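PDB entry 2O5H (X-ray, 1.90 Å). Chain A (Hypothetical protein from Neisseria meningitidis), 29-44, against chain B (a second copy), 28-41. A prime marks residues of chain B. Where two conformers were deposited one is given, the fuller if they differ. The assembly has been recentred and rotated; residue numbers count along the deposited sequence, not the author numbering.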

# COMPACT_ATOMS: atom_id res chain seq x y z
N ASN A 29 -10.41 -5.04 3.53
CA ASN A 29 -11.33 -3.96 3.20
C ASN A 29 -10.96 -3.16 1.96
O ASN A 29 -11.82 -2.82 1.17
CB ASN A 29 -11.54 -2.99 4.36
CG ASN A 29 -12.71 -2.04 4.11
OD1 ASN A 29 -13.85 -2.47 4.02
ND2 ASN A 29 -12.41 -0.76 3.95
N TYR A 30 -9.68 -2.89 1.78
CA TYR A 30 -9.24 -2.02 0.69
C TYR A 30 -8.56 -2.75 -0.45
O TYR A 30 -8.11 -2.11 -1.41
CB TYR A 30 -8.33 -0.92 1.25
CG TYR A 30 -9.10 0.03 2.14
CD1 TYR A 30 -10.05 0.91 1.60
CD2 TYR A 30 -8.90 0.03 3.50
CE1 TYR A 30 -10.79 1.77 2.42
CE2 TYR A 30 -9.62 0.89 4.34
CZ TYR A 30 -10.57 1.75 3.79
OH TYR A 30 -11.27 2.59 4.61
N GLU A 31 -8.43 -4.07 -0.31
CA GLU A 31 -7.83 -4.94 -1.34
C GLU A 31 -6.49 -4.36 -1.79
O GLU A 31 -6.24 -4.12 -2.97
CB GLU A 31 -8.84 -5.27 -2.47
CG GLU A 31 -10.09 -5.92 -1.88
CD GLU A 31 -11.12 -6.43 -2.88
OE1 GLU A 31 -11.28 -5.84 -3.97
OE2 GLU A 31 -11.82 -7.41 -2.51
N LEU A 32 -5.62 -4.20 -0.80
CA LEU A 32 -4.32 -3.52 -0.93
C LEU A 32 -3.26 -4.42 -1.61
O LEU A 32 -3.22 -5.61 -1.33
CB LEU A 32 -3.83 -3.09 0.47
CG LEU A 32 -4.66 -1.95 1.11
CD1 LEU A 32 -4.08 -1.60 2.49
CD2 LEU A 32 -4.65 -0.73 0.18
N PRO A 33 -2.42 -3.84 -2.51
CA PRO A 33 -1.26 -4.56 -3.13
C PRO A 33 -0.25 -4.94 -2.07
O PRO A 33 -0.31 -4.42 -0.96
CB PRO A 33 -0.69 -3.54 -4.12
CG PRO A 33 -1.18 -2.21 -3.59
CD PRO A 33 -2.55 -2.47 -3.01
N LEU A 34 0.65 -5.88 -2.38
CA LEU A 34 1.61 -6.32 -1.37
C LEU A 34 2.44 -5.20 -0.83
O LEU A 34 2.79 -5.22 0.34
CB LEU A 34 2.56 -7.41 -1.89
CG LEU A 34 1.89 -8.69 -2.38
CD1 LEU A 34 3.03 -9.65 -2.83
CD2 LEU A 34 1.08 -9.33 -1.27
N SER A 35 2.77 -4.22 -1.68
CA SER A 35 3.56 -3.07 -1.21
C SER A 35 2.87 -2.30 -0.07
O SER A 35 3.54 -1.66 0.75
CB SER A 35 3.81 -2.11 -2.36
OG SER A 35 2.57 -1.61 -2.81
N CYS A 36 1.55 -2.38 -0.04
CA CYS A 36 0.77 -1.73 1.04
C CYS A 36 0.56 -2.65 2.23
O CYS A 36 0.27 -2.17 3.33
CB CYS A 36 -0.57 -1.15 0.51
SG CYS A 36 -0.32 0.16 -0.70
N LEU A 37 0.71 -3.96 2.04
CA LEU A 37 0.78 -4.84 3.19
C LEU A 37 2.01 -4.54 4.02
O LEU A 37 1.97 -4.67 5.25
CB LEU A 37 0.82 -6.32 2.77
CG LEU A 37 -0.51 -7.07 2.69
CD1 LEU A 37 -1.58 -6.36 1.87
CD2 LEU A 37 -0.28 -8.55 2.26
N TRP A 38 3.13 -4.27 3.34
CA TRP A 38 4.36 -3.83 4.00
C TRP A 38 4.12 -2.52 4.76
O TRP A 38 4.45 -2.41 5.94
CB TRP A 38 5.50 -3.64 2.98
CG TRP A 38 6.76 -3.10 3.62
CD1 TRP A 38 7.22 -1.78 3.61
CD2 TRP A 38 7.67 -3.84 4.43
NE1 TRP A 38 8.38 -1.69 4.34
CE2 TRP A 38 8.66 -2.93 4.88
CE3 TRP A 38 7.75 -5.19 4.82
CZ2 TRP A 38 9.73 -3.34 5.72
CZ3 TRP A 38 8.82 -5.59 5.62
CH2 TRP A 38 9.78 -4.66 6.07
N SER A 39 3.51 -1.53 4.10
CA SER A 39 3.17 -0.27 4.77
C SER A 39 2.26 -0.47 6.02
O SER A 39 2.43 0.20 7.04
CB SER A 39 2.53 0.69 3.78
OG SER A 39 3.47 0.98 2.76
N THR A 40 1.32 -1.42 5.93
CA THR A 40 0.43 -1.77 7.04
C THR A 40 1.17 -2.23 8.30
O THR A 40 0.75 -1.91 9.44
CB THR A 40 -0.57 -2.90 6.57
OG1 THR A 40 -1.37 -2.43 5.47
CG2 THR A 40 -1.51 -3.32 7.70
N ILE A 41 2.28 -2.96 8.11
CA ILE A 41 3.03 -3.49 9.27
C ILE A 41 4.17 -2.54 9.71
O ILE A 41 4.79 -2.74 10.75
CB ILE A 41 3.49 -4.99 9.08
CG1 ILE A 41 4.37 -5.22 7.83
CG2 ILE A 41 2.30 -5.93 9.05
CD1 ILE A 41 5.79 -4.67 8.00
N LYS A 42 4.40 -1.48 8.94
CA LYS A 42 5.55 -0.60 9.22
C LYS A 42 5.60 -0.07 10.65
O LYS A 42 6.67 0.04 11.24
CB LYS A 42 5.52 0.59 8.27
CG LYS A 42 6.41 0.41 7.09
CD LYS A 42 7.88 0.70 7.48
CE LYS A 42 8.44 1.86 6.63
NZ LYS A 42 9.78 2.28 7.17
N ASP A 43 4.43 0.27 11.19
CA ASP A 43 4.36 0.88 12.51
C ASP A 43 4.61 -0.13 13.62
O ASP A 43 4.77 0.28 14.77
CB ASP A 43 3.02 1.59 12.72
CG ASP A 43 1.87 0.62 12.82
OD1 ASP A 43 1.54 -0.05 11.83
OD2 ASP A 43 1.27 0.51 13.92
N PHE A 44 4.66 -1.42 13.28
CA PHE A 44 4.84 -2.48 14.30
C PHE A 44 6.22 -2.46 14.93
O PHE A 44 6.36 -2.73 16.11
CB PHE A 44 4.55 -3.86 13.68
CG PHE A 44 4.93 -5.04 14.56
CD1 PHE A 44 4.27 -5.28 15.77
CD2 PHE A 44 5.94 -5.92 14.15
CE1 PHE A 44 4.60 -6.38 16.56
CE2 PHE A 44 6.30 -7.03 14.91
CZ PHE A 44 5.62 -7.27 16.15
N ILE B 28 -5.90 6.25 9.74
CA ILE B 28 -5.21 7.13 10.69
C ILE B 28 -4.31 6.32 11.62
O ILE B 28 -3.36 6.83 12.18
CB ILE B 28 -6.20 8.03 11.50
CG1 ILE B 28 -5.49 9.33 11.94
CG2 ILE B 28 -6.84 7.24 12.64
CD1 ILE B 28 -6.37 10.26 12.75
N ASN B 29 -4.60 5.03 11.65
CA ASN B 29 -4.01 3.99 12.44
C ASN B 29 -2.64 3.43 11.95
O ASN B 29 -1.91 2.71 12.68
CB ASN B 29 -5.05 2.87 12.36
CG ASN B 29 -5.00 1.94 13.54
OD1 ASN B 29 -4.22 0.96 13.56
ND2 ASN B 29 -5.87 2.21 14.54
N TYR B 30 -2.31 3.77 10.70
CA TYR B 30 -1.20 3.15 10.00
C TYR B 30 -0.24 4.20 9.51
O TYR B 30 -0.54 5.40 9.56
CB TYR B 30 -1.72 2.32 8.83
CG TYR B 30 -2.49 1.11 9.29
CD1 TYR B 30 -1.81 -0.02 9.81
CD2 TYR B 30 -3.87 1.06 9.22
CE1 TYR B 30 -2.48 -1.14 10.25
CE2 TYR B 30 -4.58 -0.08 9.69
CZ TYR B 30 -3.87 -1.17 10.18
OH TYR B 30 -4.50 -2.30 10.60
N GLU B 31 0.93 3.77 9.06
CA GLU B 31 1.88 4.72 8.51
C GLU B 31 1.92 4.58 7.00
O GLU B 31 2.87 4.07 6.47
CB GLU B 31 3.25 4.54 9.13
CG GLU B 31 3.29 5.00 10.57
CD GLU B 31 4.63 4.72 11.24
OE1 GLU B 31 5.56 4.23 10.55
OE2 GLU B 31 4.74 4.99 12.45
N LEU B 32 0.90 5.04 6.32
CA LEU B 32 0.78 4.74 4.89
C LEU B 32 1.38 5.81 4.03
O LEU B 32 1.06 6.98 4.23
CB LEU B 32 -0.68 4.56 4.48
CG LEU B 32 -1.44 3.53 5.28
CD1 LEU B 32 -2.92 3.73 4.99
CD2 LEU B 32 -0.96 2.09 4.99
N PRO B 33 2.17 5.41 3.01
CA PRO B 33 2.63 6.40 2.04
C PRO B 33 1.49 6.86 1.17
O PRO B 33 0.45 6.20 1.10
CB PRO B 33 3.63 5.65 1.16
CG PRO B 33 3.46 4.19 1.49
CD PRO B 33 2.66 4.05 2.75
N LEU B 34 1.68 7.97 0.45
CA LEU B 34 0.59 8.45 -0.36
C LEU B 34 0.13 7.44 -1.42
O LEU B 34 -1.03 7.42 -1.76
CB LEU B 34 0.90 9.79 -1.01
CG LEU B 34 1.32 10.90 -0.02
CD1 LEU B 34 1.46 12.24 -0.74
CD2 LEU B 34 0.32 11.05 1.11
N SER B 35 1.04 6.64 -1.97
CA SER B 35 0.64 5.64 -2.98
C SER B 35 -0.40 4.70 -2.38
O SER B 35 -1.31 4.28 -3.06
CB SER B 35 1.82 4.81 -3.49
OG SER B 35 2.50 4.23 -2.36
N CYS B 36 -0.22 4.33 -1.11
CA CYS B 36 -1.21 3.52 -0.40
C CYS B 36 -2.56 4.18 -0.07
O CYS B 36 -3.60 3.51 -0.11
CB CYS B 36 -0.58 2.88 0.85
SG CYS B 36 0.71 1.64 0.40
N LEU B 37 -2.55 5.47 0.27
CA LEU B 37 -3.78 6.24 0.30
C LEU B 37 -4.49 6.22 -1.02
O LEU B 37 -5.72 6.08 -1.05
CB LEU B 37 -3.52 7.71 0.71
CG LEU B 37 -2.94 7.89 2.12
CD1 LEU B 37 -2.80 9.40 2.45
CD2 LEU B 37 -3.80 7.17 3.20
N TRP B 38 -3.75 6.41 -2.11
CA TRP B 38 -4.36 6.28 -3.44
C TRP B 38 -5.04 4.90 -3.56
O TRP B 38 -6.16 4.80 -4.04
CB TRP B 38 -3.31 6.40 -4.55
CG TRP B 38 -3.90 6.24 -5.94
CD1 TRP B 38 -3.83 5.12 -6.75
CD2 TRP B 38 -4.70 7.20 -6.66
NE1 TRP B 38 -4.53 5.35 -7.93
CE2 TRP B 38 -5.06 6.62 -7.89
CE3 TRP B 38 -5.12 8.51 -6.38
CZ2 TRP B 38 -5.83 7.30 -8.84
CZ3 TRP B 38 -5.86 9.19 -7.32
CH2 TRP B 38 -6.20 8.59 -8.55
N SER B 39 -4.35 3.84 -3.12
CA SER B 39 -4.93 2.51 -3.26
C SER B 39 -6.20 2.38 -2.45
O SER B 39 -7.08 1.63 -2.84
CB SER B 39 -3.95 1.38 -2.82
OG SER B 39 -2.91 1.21 -3.75
N THR B 40 -6.28 3.06 -1.30
CA THR B 40 -7.45 2.91 -0.44
C THR B 40 -8.73 3.54 -1.06
O THR B 40 -9.84 3.06 -0.81
CB THR B 40 -7.24 3.49 0.98
OG1 THR B 40 -7.15 4.91 0.91
CG2 THR B 40 -5.97 2.97 1.60
N ILE B 41 -8.57 4.58 -1.88
CA ILE B 41 -9.73 5.22 -2.57
C ILE B 41 -10.04 4.68 -4.00
O ILE B 41 -10.97 5.14 -4.68
CB ILE B 41 -9.66 6.78 -2.51
CG1 ILE B 41 -8.44 7.33 -3.28
CG2 ILE B 41 -9.63 7.23 -1.02
CD1 ILE B 41 -8.54 7.12 -4.85
O HOH W 1 -6.65 -1.21 -3.46
O HOH W 2 2.57 1.14 -3.04
O HOH W 3 1.81 1.12 9.53
O HOH W 4 -1.40 0.22 13.41

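Each copy contributes a loop that runs into a helix that begins at residue 34, with Pro33 or Pro33′ at the N-cap position. The two helix axes approach to 9.9 Å, and their N-to-C directions differ by 113°. The pairing is roughly twofold. Cys36 lies nearest Cys36′, Ser39 nearest Leu32′, and Leu32 nearest Ser39′. In this way the loop before each helix lies against the later turns of the other.

At the center, Cys36 SG and Cys36′ SG are 2.1 Å apart and form a disulfide, with chi3 at -100°. Both CA-to-CB bonds point toward the other chain and both chi1 angles are m; the two sulfurs meet at the center. This is the covalent link between the stretches.

Ser39 and Ser39′ lie beside the disulfide, with Ser39 OG 3.7 Å from Cys36′ SG and Ser39′ OG 4.1 Å from Cys36 SG. Ser39 OG lies 3.2 Å from Pro33′ CD, and Ser39 CB is 4.0 Å from Leu32′ CD2. In the reciprocal contact, Leu32 CD2 is 3.7 Å from Ser39′ CB.

Tyr30 CD1 lies 3.2 Å from Thr40′ O, and Tyr30′ CD1 lies 3.2 Å from Thr40 O. The side chains differ. Thr40′ CB sits over one face of the Tyr30 ring, 4.2 Å from its centroid, a CH-pi contact, while Thr40 CG2 is 3.5 Å from Tyr30′ CE1. The threonine rotamers also differ: Thr40 OG1 donates to Cys36 O at 2.7 Å, whereas Thr40′ OG1 donates to Leu37′ O at 2.7 Å.

No direct hydrogen bond crosses between the stretches; waters bridge them. Water 1 lies 2.7 Å from Tyr30 O and 2.9 Å from Ser39′ O and bridges them. Water 3 lies 2.7 Å from Ser39 O and 2.6 Å from Asp43 OD1, and accepts from Glu31′ N at 2.8 Å. Water 2 joins Ser35 OG (2.8 Å) to Ser35′ OG (3.2 Å).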